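Local coordinates for protein ricin B-like lectin (Macrolepiota procera, PDB 4IZX) that binds galactose-containing glycans such as lactose through a beta-trefoil fold of the ricin B lectin family, at residues G65-V77 with P118-G130. Numbering follows the deposited sequence.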
loop_
_atom_site.group_PDB
_atom_site.type_symbol
_atom_site.label_atom_id
_atom_site.label_comp_id
_atom_site.label_asym_id
_atom_site.label_seq_id
_atom_site.Cartn_x
_atom_site.Cartn_y
_atom_site.Cartn_z
ATOM N N GLY A 65 6.251 -0.054 5.303
ATOM C CA GLY A 65 7.551 0.444 4.879
ATOM C C GLY A 65 8.176 -0.489 3.849
ATOM O O GLY A 65 7.487 -1.243 3.163
ATOM N N ILE A 66 9.488 -0.345 3.678
ATOM C CA ILE A 66 10.198 -1.090 2.628
ATOM C C ILE A 66 11.424 -1.816 3.093
ATOM O O ILE A 66 12.028 -1.459 4.107
ATOM C CB ILE A 66 10.594 -0.175 1.454
ATOM C CG1 ILE A 66 11.482 1.025 1.843
ATOM C CG2 ILE A 66 9.321 0.324 0.808
ATOM C CD1 ILE A 66 11.949 1.783 0.626
ATOM N N GLU A 67 11.823 -2.830 2.290
ATOM C CA GLU A 67 12.948 -3.666 2.581
ATOM C C GLU A 67 14.157 -3.244 1.737
ATOM O O GLU A 67 14.302 -3.655 0.560
ATOM C CB GLU A 67 12.605 -5.157 2.379
ATOM C CG GLU A 67 13.779 -6.119 2.642
ATOM C CD GLU A 67 13.361 -7.545 2.297
ATOM O OE1 GLU A 67 13.405 -8.450 3.172
ATOM O OE2 GLU A 67 12.942 -7.751 1.133
ATOM N N GLY A 68 14.960 -2.345 2.285
ATOM C CA GLY A 68 16.143 -1.885 1.584
ATOM C C GLY A 68 15.860 -0.611 0.787
ATOM O O GLY A 68 14.821 0.010 0.899
ATOM N N THR A 69 16.856 -0.212 0.017
ATOM C CA THR A 69 16.780 1.033 -0.700
ATOM C C THR A 69 15.840 0.906 -1.890
ATOM O O THR A 69 15.676 -0.162 -2.458
ATOM C CB THR A 69 18.159 1.551 -1.123
ATOM O OG1 THR A 69 18.025 2.877 -1.561
ATOM C CG2 THR A 69 18.791 0.760 -2.194
ATOM N N PRO A 70 15.120 1.988 -2.251
ATOM C CA PRO A 70 14.150 1.826 -3.321
ATOM C C PRO A 70 14.745 1.385 -4.636
ATOM O O PRO A 70 15.779 1.917 -5.088
ATOM C CB PRO A 70 13.540 3.213 -3.449
ATOM C CG PRO A 70 13.652 3.796 -2.103
ATOM C CD PRO A 70 14.968 3.288 -1.598
ATOM N N ALA A 71 14.111 0.414 -5.257
ATOM C CA ALA A 71 14.535 -0.170 -6.492
ATOM C C ALA A 71 13.331 -0.924 -7.076
ATOM O O ALA A 71 12.386 -1.249 -6.376
ATOM C CB ALA A 71 15.696 -1.133 -6.290
ATOM N N ASP A 72 13.400 -1.233 -8.360
ATOM C CA ASP A 72 12.446 -2.126 -8.941
ATOM C C ASP A 72 12.508 -3.469 -8.245
ATOM O O ASP A 72 13.556 -4.108 -8.201
ATOM C CB ASP A 72 12.700 -2.301 -10.441
ATOM C CG ASP A 72 12.358 -1.095 -11.267
ATOM O OD1 ASP A 72 11.563 -0.237 -10.877
ATOM O OD2 ASP A 72 12.884 -1.060 -12.423
ATOM N N GLY A 73 11.389 -3.863 -7.649
ATOM C CA GLY A 73 11.316 -5.095 -6.924
ATOM C C GLY A 73 11.546 -5.068 -5.444
ATOM O O GLY A 73 11.355 -6.060 -4.787
ATOM N N THR A 74 11.848 -3.918 -4.874
ATOM C CA THR A 74 11.974 -3.793 -3.418
ATOM C C THR A 74 10.679 -4.240 -2.776
ATOM O O THR A 74 9.594 -3.805 -3.160
ATOM C CB THR A 74 12.237 -2.330 -3.023
ATOM O OG1 THR A 74 13.467 -1.931 -3.556
ATOM C CG2 THR A 74 12.261 -2.107 -1.533
ATOM N N ARG A 75 10.781 -5.114 -1.778
ATOM C CA ARG A 75 9.603 -5.626 -1.077
ATOM C C ARG A 75 9.047 -4.616 -0.075
ATOM O O ARG A 75 9.813 -3.963 0.633
ATOM C CB ARG A 75 9.958 -6.907 -0.308
ATOM C CG ARG A 75 10.311 -8.120 -1.155
ATOM C CD ARG A 75 10.099 -9.422 -0.365
ATOM N NE ARG A 75 10.712 -9.372 0.960
ATOM C CZ ARG A 75 10.155 -9.868 2.060
ATOM N NH1 ARG A 75 8.967 -10.453 1.997
ATOM N NH2 ARG A 75 10.784 -9.779 3.223
ATOM N N LEU A 76 7.722 -4.501 0.010
ATOM C CA LEU A 76 7.120 -3.811 1.148
ATOM C C LEU A 76 7.082 -4.768 2.335
ATOM O O LEU A 76 6.778 -5.962 2.213
ATOM C CB LEU A 76 5.719 -3.324 0.812
ATOM C CG LEU A 76 5.666 -1.938 0.193
ATOM C CD1 LEU A 76 6.228 -1.905 -1.201
ATOM C CD2 LEU A 76 4.286 -1.350 0.314
ATOM N N VAL A 77 7.384 -4.221 3.504
ATOM C CA VAL A 77 7.392 -4.940 4.770
ATOM C C VAL A 77 6.887 -4.017 5.883
ATOM O O VAL A 77 6.966 -2.795 5.799
ATOM C CB VAL A 77 8.803 -5.455 5.125
ATOM C CG1 VAL A 77 9.264 -6.554 4.173
ATOM C CG2 VAL A 77 9.813 -4.322 5.241
ATOM N N PRO A 118 -3.738 -15.073 -3.807
ATOM C CA PRO A 118 -3.521 -14.650 -2.426
ATOM C C PRO A 118 -2.072 -14.892 -2.015
ATOM O O PRO A 118 -1.550 -15.980 -2.232
ATOM C CB PRO A 118 -4.517 -15.510 -1.634
ATOM C CG PRO A 118 -5.607 -15.801 -2.628
ATOM C CD PRO A 118 -4.869 -16.016 -3.920
ATOM N N GLY A 119 -1.436 -13.872 -1.428
ATOM C CA GLY A 119 -0.032 -13.968 -1.077
ATOM C C GLY A 119 0.925 -13.307 -2.053
ATOM O O GLY A 119 2.119 -13.230 -1.782
ATOM N N THR A 120 0.417 -12.787 -3.152
ATOM C CA THR A 120 1.269 -12.084 -4.109
ATOM C C THR A 120 1.960 -10.882 -3.434
ATOM O O THR A 120 1.293 -10.035 -2.857
ATOM C CB THR A 120 0.417 -11.605 -5.304
ATOM O OG1 THR A 120 -0.072 -12.741 -5.991
ATOM C CG2 THR A 120 1.176 -10.725 -6.253
ATOM N N PRO A 121 3.281 -10.775 -3.522
ATOM C CA PRO A 121 3.940 -9.669 -2.805
ATOM C C PRO A 121 3.606 -8.308 -3.406
ATOM O O PRO A 121 3.440 -8.154 -4.625
ATOM C CB PRO A 121 5.422 -9.976 -3.017
ATOM C CG PRO A 121 5.490 -11.453 -3.185
ATOM C CD PRO A 121 4.234 -11.827 -3.936
ATOM N N VAL A 122 3.508 -7.316 -2.533
ATOM C CA VAL A 122 3.477 -5.927 -2.935
ATOM C C VAL A 122 4.922 -5.395 -2.896
ATOM O O VAL A 122 5.648 -5.631 -1.925
ATOM C CB VAL A 122 2.573 -5.077 -2.024
ATOM C CG1 VAL A 122 2.522 -3.623 -2.494
ATOM C CG2 VAL A 122 1.181 -5.674 -1.943
ATOM N N GLN A 123 5.322 -4.712 -3.971
ATOM C CA GLN A 123 6.666 -4.273 -4.209
ATOM C C GLN A 123 6.689 -2.806 -4.637
ATOM O O GLN A 123 5.634 -2.217 -4.909
ATOM C CB GLN A 123 7.376 -5.158 -5.224
ATOM C CG GLN A 123 6.798 -4.966 -6.606
ATOM C CD GLN A 123 7.300 -5.928 -7.663
ATOM O OE1 GLN A 123 8.287 -6.650 -7.456
ATOM N NE2 GLN A 123 6.665 -5.894 -8.834
ATOM N N LEU A 124 7.875 -2.234 -4.755
ATOM C CA LEU A 124 8.086 -1.006 -5.494
ATOM C C LEU A 124 8.401 -1.301 -6.947
ATOM O O LEU A 124 9.060 -2.290 -7.264
ATOM C CB LEU A 124 9.242 -0.175 -4.945
ATOM C CG LEU A 124 9.072 0.286 -3.497
ATOM C CD1 LEU A 124 10.315 1.059 -3.072
ATOM C CD2 LEU A 124 7.814 1.086 -3.295
ATOM N N TRP A 125 7.991 -0.404 -7.827
ATOM C CA TRP A 125 8.437 -0.428 -9.212
ATOM C C TRP A 125 8.356 0.980 -9.756
ATOM O O TRP A 125 7.505 1.793 -9.327
ATOM C CB TRP A 125 7.587 -1.375 -10.063
ATOM C CG TRP A 125 8.271 -1.839 -11.334
ATOM C CD1 TRP A 125 8.300 -1.213 -12.546
ATOM C CD2 TRP A 125 9.098 -2.996 -11.452
ATOM N NE1 TRP A 125 9.109 -1.904 -13.403
ATOM C CE2 TRP A 125 9.631 -2.989 -12.757
ATOM C CE3 TRP A 125 9.430 -4.032 -10.582
ATOM C CZ2 TRP A 125 10.455 -3.997 -13.226
ATOM C CZ3 TRP A 125 10.263 -5.049 -11.058
ATOM C CH2 TRP A 125 10.774 -5.014 -12.367
ATOM N N TRP A 126 9.206 1.294 -10.735
ATOM C CA TRP A 126 9.121 2.522 -11.477
ATOM C C TRP A 126 7.698 2.779 -11.965
ATOM O O TRP A 126 7.036 1.867 -12.440
ATOM C CB TRP A 126 10.043 2.391 -12.726
ATOM C CG TRP A 126 10.300 3.638 -13.450
ATOM C CD1 TRP A 126 9.671 4.121 -14.552
ATOM C CD2 TRP A 126 11.378 4.491 -13.183
ATOM N NE1 TRP A 126 10.290 5.289 -14.967
ATOM C CE2 TRP A 126 11.313 5.557 -14.091
ATOM C CE3 TRP A 126 12.370 4.479 -12.218
ATOM C CZ2 TRP A 126 12.270 6.562 -14.111
ATOM C CZ3 TRP A 126 13.273 5.502 -12.194
ATOM C CH2 TRP A 126 13.212 6.538 -13.123
ATOM N N THR A 127 7.259 4.012 -11.878
ATOM C CA THR A 127 5.900 4.338 -12.182
ATOM C C THR A 127 5.600 4.282 -13.693
ATOM O O THR A 127 6.351 4.821 -14.509
ATOM C CB THR A 127 5.522 5.699 -11.589
ATOM O OG1 THR A 127 4.114 5.867 -11.589
ATOM C CG2 THR A 127 6.146 6.872 -12.291
ATOM N N TRP A 128 4.481 3.648 -14.034
ATOM C CA TRP A 128 3.984 3.632 -15.409
ATOM C C TRP A 128 2.514 3.306 -15.353
ATOM O O TRP A 128 1.932 3.102 -14.271
ATOM C CB TRP A 128 4.768 2.672 -16.300
ATOM C CG TRP A 128 4.637 1.212 -15.959
ATOM C CD1 TRP A 128 5.149 0.583 -14.889
ATOM C CD2 TRP A 128 3.956 0.226 -16.723
ATOM N NE1 TRP A 128 4.838 -0.748 -14.932
ATOM C CE2 TRP A 128 4.092 -0.987 -16.047
ATOM C CE3 TRP A 128 3.214 0.254 -17.929
ATOM C CZ2 TRP A 128 3.524 -2.168 -16.522
ATOM C CZ3 TRP A 128 2.646 -0.926 -18.374
ATOM C CH2 TRP A 128 2.817 -2.118 -17.685
ATOM N N GLU A 129 1.849 3.241 -16.505
ATOM C CA GLU A 129 0.412 3.198 -16.531
ATOM C C GLU A 129 -0.213 1.894 -16.037
ATOM O O GLU A 129 -1.404 1.862 -15.818
ATOM C CB GLU A 129 -0.099 3.547 -17.937
ATOM C CG GLU A 129 0.222 2.608 -19.016
ATOM C CD GLU A 129 0.162 3.292 -20.379
ATOM O OE1 GLU A 129 -0.659 2.793 -21.194
ATOM O OE2 GLU A 129 0.964 4.277 -20.671
ATOM N N GLY A 130 0.587 0.839 -15.869
ATOM C CA GLY A 130 0.087 -0.466 -15.437
ATOM C C GLY A 130 -0.894 -0.329 -14.276
ATOM O O GLY A 130 -0.586 0.232 -13.251
HETATM O O HOH W 1 9.395 -7.970 -5.189
#
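Arg75 and Gln123 face each other as an isolated non-hydrogen-bonded antiparallel bridge, flanked by two backbone bonds, Leu124 N to Thr74 O (2.8 Å) and Leu76 N to Val122 O (3.1 Å). Beyond the bridge, 65-77 folds into a type II turn from Ala71 to Thr74, and Gly73 N donates to Leu124 O across 2.8 Å. Asp72, the second residue of that turn, shows how one short side chain can serve two partners. Its CB sits almost on the normal of the six-membered ring of Trp125, 3.6 Å from the centroid, a CH-pi contact. The carboxylate then stacks over the same indole, its plane within 5° of the ring. With CG beside the backbone N of Asp72 (chi1 -71°), OD1 stays over the five-membered ring of Trp125 while it accepts Trp126 N, which meets it nearly along the C-O axis at 2.8 Å. Next along the turn, a water bridges Gly73 O and Gln123 OE1, donating to both; the amide NE2 of Gln123 is held by Asp109. On the buried side Leu124 packs against the loop, its CD1 touching Pro70 CB at 3.9 Å, Thr74 CB and the branch methyl CG2 of Ile66, while CD2 meets Leu76 CD1 at 4.0 Å. Leu76 uses its other methyl against Val122 CG1, and Ile31 and Leu108 carry this apolar layer on into the adjoining strands. The contact thus joins a hairpin of the beta-trefoil to strand 120-126. Chemically, the division is clear: main-chain bonds set the register, leucine methyls close the inner side, and the carboxylate of Asp72 extends the polar bonding beyond the bridge. The amide N-H on OD1 probably helps keep that group ionised, and the bond and the stack together would restrict how the carboxylate turns.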